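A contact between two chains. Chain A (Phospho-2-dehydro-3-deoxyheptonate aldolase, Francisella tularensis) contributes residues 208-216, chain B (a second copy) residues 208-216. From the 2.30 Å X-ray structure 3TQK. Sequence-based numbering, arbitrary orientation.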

ATOM      1  N   SER A 208     -14.233   3.160   1.249  1.00 22.06           N
ATOM      2  CA  SER A 208     -14.212   2.344   0.042  1.00 21.23           C
ATOM      3  C   SER A 208     -15.231   2.913  -0.917  1.00 21.13           C
ATOM      4  O   SER A 208     -15.634   4.065  -0.771  1.00 21.21           O
ATOM      5  N   THR A 209     -15.636   2.119  -1.905  1.00 20.27           N
ATOM      6  CA  THR A 209     -16.564   2.584  -2.923  1.00 20.82           C
ATOM      7  C   THR A 209     -17.693   1.574  -3.136  1.00 21.09           C
ATOM      8  O   THR A 209     -17.511   0.373  -2.913  1.00 21.09           O
ATOM      9  N   THR A 210     -18.852   2.084  -3.548  1.00 21.65           N
ATOM     10  CA  THR A 210     -20.046   1.284  -3.768  1.00 21.96           C
ATOM     11  C   THR A 210     -20.157   0.828  -5.223  1.00 22.34           C
ATOM     12  O   THR A 210     -19.425   1.283  -6.097  1.00 22.26           O
ATOM     13  N   LYS A 211     -21.114  -0.043  -5.496  1.00 23.20           N
ATOM     14  CA  LYS A 211     -21.344  -0.485  -6.873  1.00 23.96           C
ATOM     15  C   LYS A 211     -21.911   0.653  -7.716  1.00 24.76           C
ATOM     16  O   LYS A 211     -21.757   0.655  -8.932  1.00 24.94           O
ATOM     17  N   SER A 212     -22.558   1.623  -7.072  1.00 25.36           N
ATOM     18  CA  SER A 212     -23.050   2.804  -7.786  1.00 26.85           C
ATOM     19  C   SER A 212     -21.943   3.807  -8.145  1.00 25.70           C
ATOM     20  O   SER A 212     -22.230   4.831  -8.728  1.00 26.62           O
ATOM     21  N   GLY A 213     -20.698   3.521  -7.778  1.00 24.43           N
ATOM     22  CA  GLY A 213     -19.566   4.418  -8.068  1.00 24.08           C
ATOM     23  C   GLY A 213     -19.418   5.580  -7.107  1.00 23.74           C
ATOM     24  O   GLY A 213     -18.804   6.572  -7.437  1.00 24.05           O
ATOM     25  N   SER A 214     -19.972   5.436  -5.909  1.00 23.62           N
ATOM     26  CA  SER A 214     -19.888   6.438  -4.867  1.00 23.54           C
ATOM     27  C   SER A 214     -18.880   6.043  -3.806  1.00 21.51           C
ATOM     28  O   SER A 214     -18.585   4.875  -3.656  1.00 20.34           O
ATOM     29  N   THR A 215     -18.378   7.025  -3.060  1.00 20.87           N
ATOM     30  CA  THR A 215     -17.555   6.746  -1.898  1.00 20.38           C
ATOM     31  C   THR A 215     -18.497   6.462  -0.725  1.00 21.00           C
ATOM     32  O   THR A 215     -19.637   6.915  -0.733  1.00 22.19           O
ATOM     33  N   ALA A 216     -18.021   5.707   0.260  1.00 20.43           N
ATOM     34  CA  ALA A 216     -18.823   5.303   1.412  1.00 21.20           C
ATOM     35  C   ALA A 216     -17.930   4.804   2.522  1.00 21.17           C
ATOM     36  O   ALA A 216     -16.776   4.449   2.272  1.00 20.50           O
TER
ATOM     37  N   SER B 208      -9.319   6.962  -8.878  1.00 22.06           N
ATOM     38  CA  SER B 208      -9.370   7.791  -7.680  1.00 21.23           C
ATOM     39  C   SER B 208     -10.792   8.272  -7.512  1.00 21.13           C
ATOM     40  O   SER B 208     -11.708   7.686  -8.085  1.00 21.21           O
ATOM     41  N   THR B 209     -10.982   9.321  -6.717  1.00 20.27           N
ATOM     42  CA  THR B 209     -12.315   9.828  -6.431  1.00 20.82           C
ATOM     43  C   THR B 209     -12.370  11.347  -6.601  1.00 21.09           C
ATOM     44  O   THR B 209     -11.357  12.035  -6.437  1.00 21.09           O
ATOM     45  N   THR B 210     -13.555  11.844  -6.949  1.00 21.65           N
ATOM     46  CA  THR B 210     -13.790  13.259  -7.192  1.00 21.96           C
ATOM     47  C   THR B 210     -14.278  13.971  -5.931  1.00 22.34           C
ATOM     48  O   THR B 210     -14.617  13.348  -4.929  1.00 22.26           O
ATOM     49  N   LYS B 211     -14.362  15.290  -5.995  1.00 23.20           N
ATOM     50  CA  LYS B 211     -14.886  16.057  -4.863  1.00 23.96           C
ATOM     51  C   LYS B 211     -16.380  15.805  -4.688  1.00 24.76           C
ATOM     52  O   LYS B 211     -16.908  15.963  -3.592  1.00 24.94           O
ATOM     53  N   SER B 212     -17.059  15.405  -5.761  1.00 25.36           N
ATOM     54  CA  SER B 212     -18.476  15.043  -5.665  1.00 26.85           C
ATOM     55  C   SER B 212     -18.716  13.668  -5.025  1.00 25.70           C
ATOM     56  O   SER B 212     -19.849  13.255  -4.901  1.00 26.62           O
ATOM     57  N   GLY B 213     -17.654  12.963  -4.645  1.00 24.43           N
ATOM     58  CA  GLY B 213     -17.774  11.631  -4.027  1.00 24.08           C
ATOM     59  C   GLY B 213     -17.985  10.495  -5.008  1.00 23.74           C
ATOM     60  O   GLY B 213     -18.474   9.449  -4.638  1.00 24.05           O
ATOM     61  N   SER B 214     -17.592  10.709  -6.258  1.00 23.62           N
ATOM     62  CA  SER B 214     -17.691   9.713  -7.305  1.00 23.54           C
ATOM     63  C   SER B 214     -16.339   9.094  -7.602  1.00 21.51           C
ATOM     64  O   SER B 214     -15.322   9.698  -7.327  1.00 20.34           O
ATOM     65  N   THR B 215     -16.342   7.897  -8.185  1.00 20.87           N
ATOM     66  CA  THR B 215     -15.119   7.297  -8.685  1.00 20.38           C
ATOM     67  C   THR B 215     -14.860   7.875 -10.079  1.00 21.00           C
ATOM     68  O   THR B 215     -15.794   8.313 -10.743  1.00 22.19           O
ATOM     69  N   ALA B 216     -13.600   7.884 -10.502  1.00 20.43           N
ATOM     70  CA  ALA B 216     -13.193   8.458 -11.782  1.00 21.20           C
ATOM     71  C   ALA B 216     -11.812   7.978 -12.155  1.00 21.17           C
ATOM     72  O   ALA B 216     -11.064   7.517 -11.289  1.00 20.50           O
TER

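The most unusual feature here is how much of the contact is backbone: two hairpin tips meet about an exact two-fold axis at a single beta bridge, Ser A214 with Ser B214, their CA atoms 4.6 Å apart. Thr A215 N donates to Gly B213 O at 2.9 Å, and Thr B215 N to Gly A213 O at 2.9 Å. Each glycine oxygen also receives a CA-H...O contact, with Ser A214 CA 3.3 Å from Gly B213 O, and likewise in the symmetry mate.

Side chains fill in beside this bridge. Thr A209 (p) points toward the partner, and its CG2 lies 3.5 Å from Thr B215 CG2; the reciprocal pair does the same, while Thr A209 CG2 and Thr B209 CG2 stand 4.4 Å apart. Four threonine methyls thus form a small apolar cluster. Thr A215 (p) points sideways, with CG2 in that cluster and OG1 3.4 Å from Gly B213 O, a weak hydrogen bond at best.

Ser A214 (t) points away, and its OG donates to its own chain's Thr A215 O at 2.7 Å. Gly A213 adopts a positive phi, which favours glycine, closing a type I turn. Behind it, Thr A210 OG1 (p) accepts from Ser A214 N at 3.1 Å and pairs with Ser A212 OG (p) at 2.7 Å, bracing the loop without touching the partner.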

ATOM      1  CB  SER A 208     -14.528   0.881   0.356  1.00 21.51           C
ATOM      2  OG  SER A 208     -14.207   0.033  -0.750  1.00 21.58           O
ATOM      3  CB  THR A 209     -15.845   2.904  -4.284  1.00 20.98           C
ATOM      4  OG1 THR A 209     -15.263   1.712  -4.835  1.00 19.34           O
ATOM      5  CG2 THR A 209     -14.748   3.969  -4.085  1.00 19.50           C
ATOM      6  CB  THR A 210     -21.306   2.107  -3.477  1.00 22.81           C
ATOM      7  OG1 THR A 210     -21.399   3.151  -4.451  1.00 23.44           O
ATOM      8  CG2 THR A 210     -21.288   2.707  -2.063  1.00 21.94           C
ATOM      9  CB  LYS A 211     -22.248  -1.724  -6.909  1.00 24.35           C
ATOM     10  CG  LYS A 211     -21.508  -2.995  -6.479  1.00 25.20           C
ATOM     11  CD  LYS A 211     -22.444  -4.172  -6.282  1.00 27.53           C
ATOM     12  CE  LYS A 211     -21.704  -5.410  -5.784  1.00 27.09           C
ATOM     13  NZ  LYS A 211     -21.089  -5.277  -4.433  1.00 25.98           N
ATOM     14  CB  SER A 212     -24.127   3.525  -6.962  1.00 27.97           C
ATOM     15  OG  SER A 212     -23.557   4.101  -5.795  1.00 28.81           O
ATOM     16  CB  SER A 214     -21.253   6.590  -4.195  1.00 24.86           C
ATOM     17  OG  SER A 214     -21.128   7.349  -2.992  1.00 27.43           O
ATOM     18  CB  THR A 215     -16.603   7.921  -1.546  1.00 20.63           C
ATOM     19  OG1 THR A 215     -17.353   9.127  -1.392  1.00 21.73           O
ATOM     20  CG2 THR A 215     -15.542   8.135  -2.628  1.00 19.02           C
ATOM     21  CB  ALA A 216     -19.795   4.191   1.021  1.00 20.73           C
TER
ATOM     22  CB  SER B 208      -8.411   8.977  -7.786  1.00 21.51           C
ATOM     23  OG  SER B 208      -8.224   9.607  -6.516  1.00 21.58           O
ATOM     24  CB  THR B 209     -12.815   9.413  -4.999  1.00 20.98           C
ATOM     25  OG1 THR B 209     -11.977   9.996  -3.989  1.00 19.34           O
ATOM     26  CG2 THR B 209     -12.821   7.879  -4.845  1.00 19.50           C
ATOM     27  CB  THR B 210     -14.887  13.448  -8.246  1.00 22.81           C
ATOM     28  OG1 THR B 210     -16.123  12.975  -7.702  1.00 23.44           O
ATOM     29  CG2 THR B 210     -14.567  12.703  -9.551  1.00 21.94           C
ATOM     30  CB  LYS B 211     -14.577  17.551  -5.018  1.00 24.35           C
ATOM     31  CG  LYS B 211     -13.105  17.871  -4.732  1.00 25.20           C
ATOM     32  CD  LYS B 211     -12.736  19.293  -5.114  1.00 27.53           C
ATOM     33  CE  LYS B 211     -11.254  19.575  -4.892  1.00 27.09           C
ATOM     34  NZ  LYS B 211     -10.326  18.778  -5.742  1.00 25.98           N
ATOM     35  CB  SER B 212     -19.137  15.069  -7.051  1.00 27.97           C
ATOM     36  OG  SER B 212     -18.620  14.027  -7.866  1.00 28.81           O
ATOM     37  CB  SER B 214     -18.207  10.369  -8.587  1.00 24.86           C
ATOM     38  OG  SER B 214     -18.039   9.485  -9.694  1.00 27.43           O
ATOM     39  CB  THR B 215     -15.201   5.748  -8.756  1.00 20.63           C
ATOM     40  OG1 THR B 215     -16.341   5.355  -9.522  1.00 21.73           O
ATOM     41  CG2 THR B 215     -15.304   5.122  -7.364  1.00 19.02           C
ATOM     42  CB  ALA B 216     -13.184   9.984 -11.703  1.00 20.73           C
TER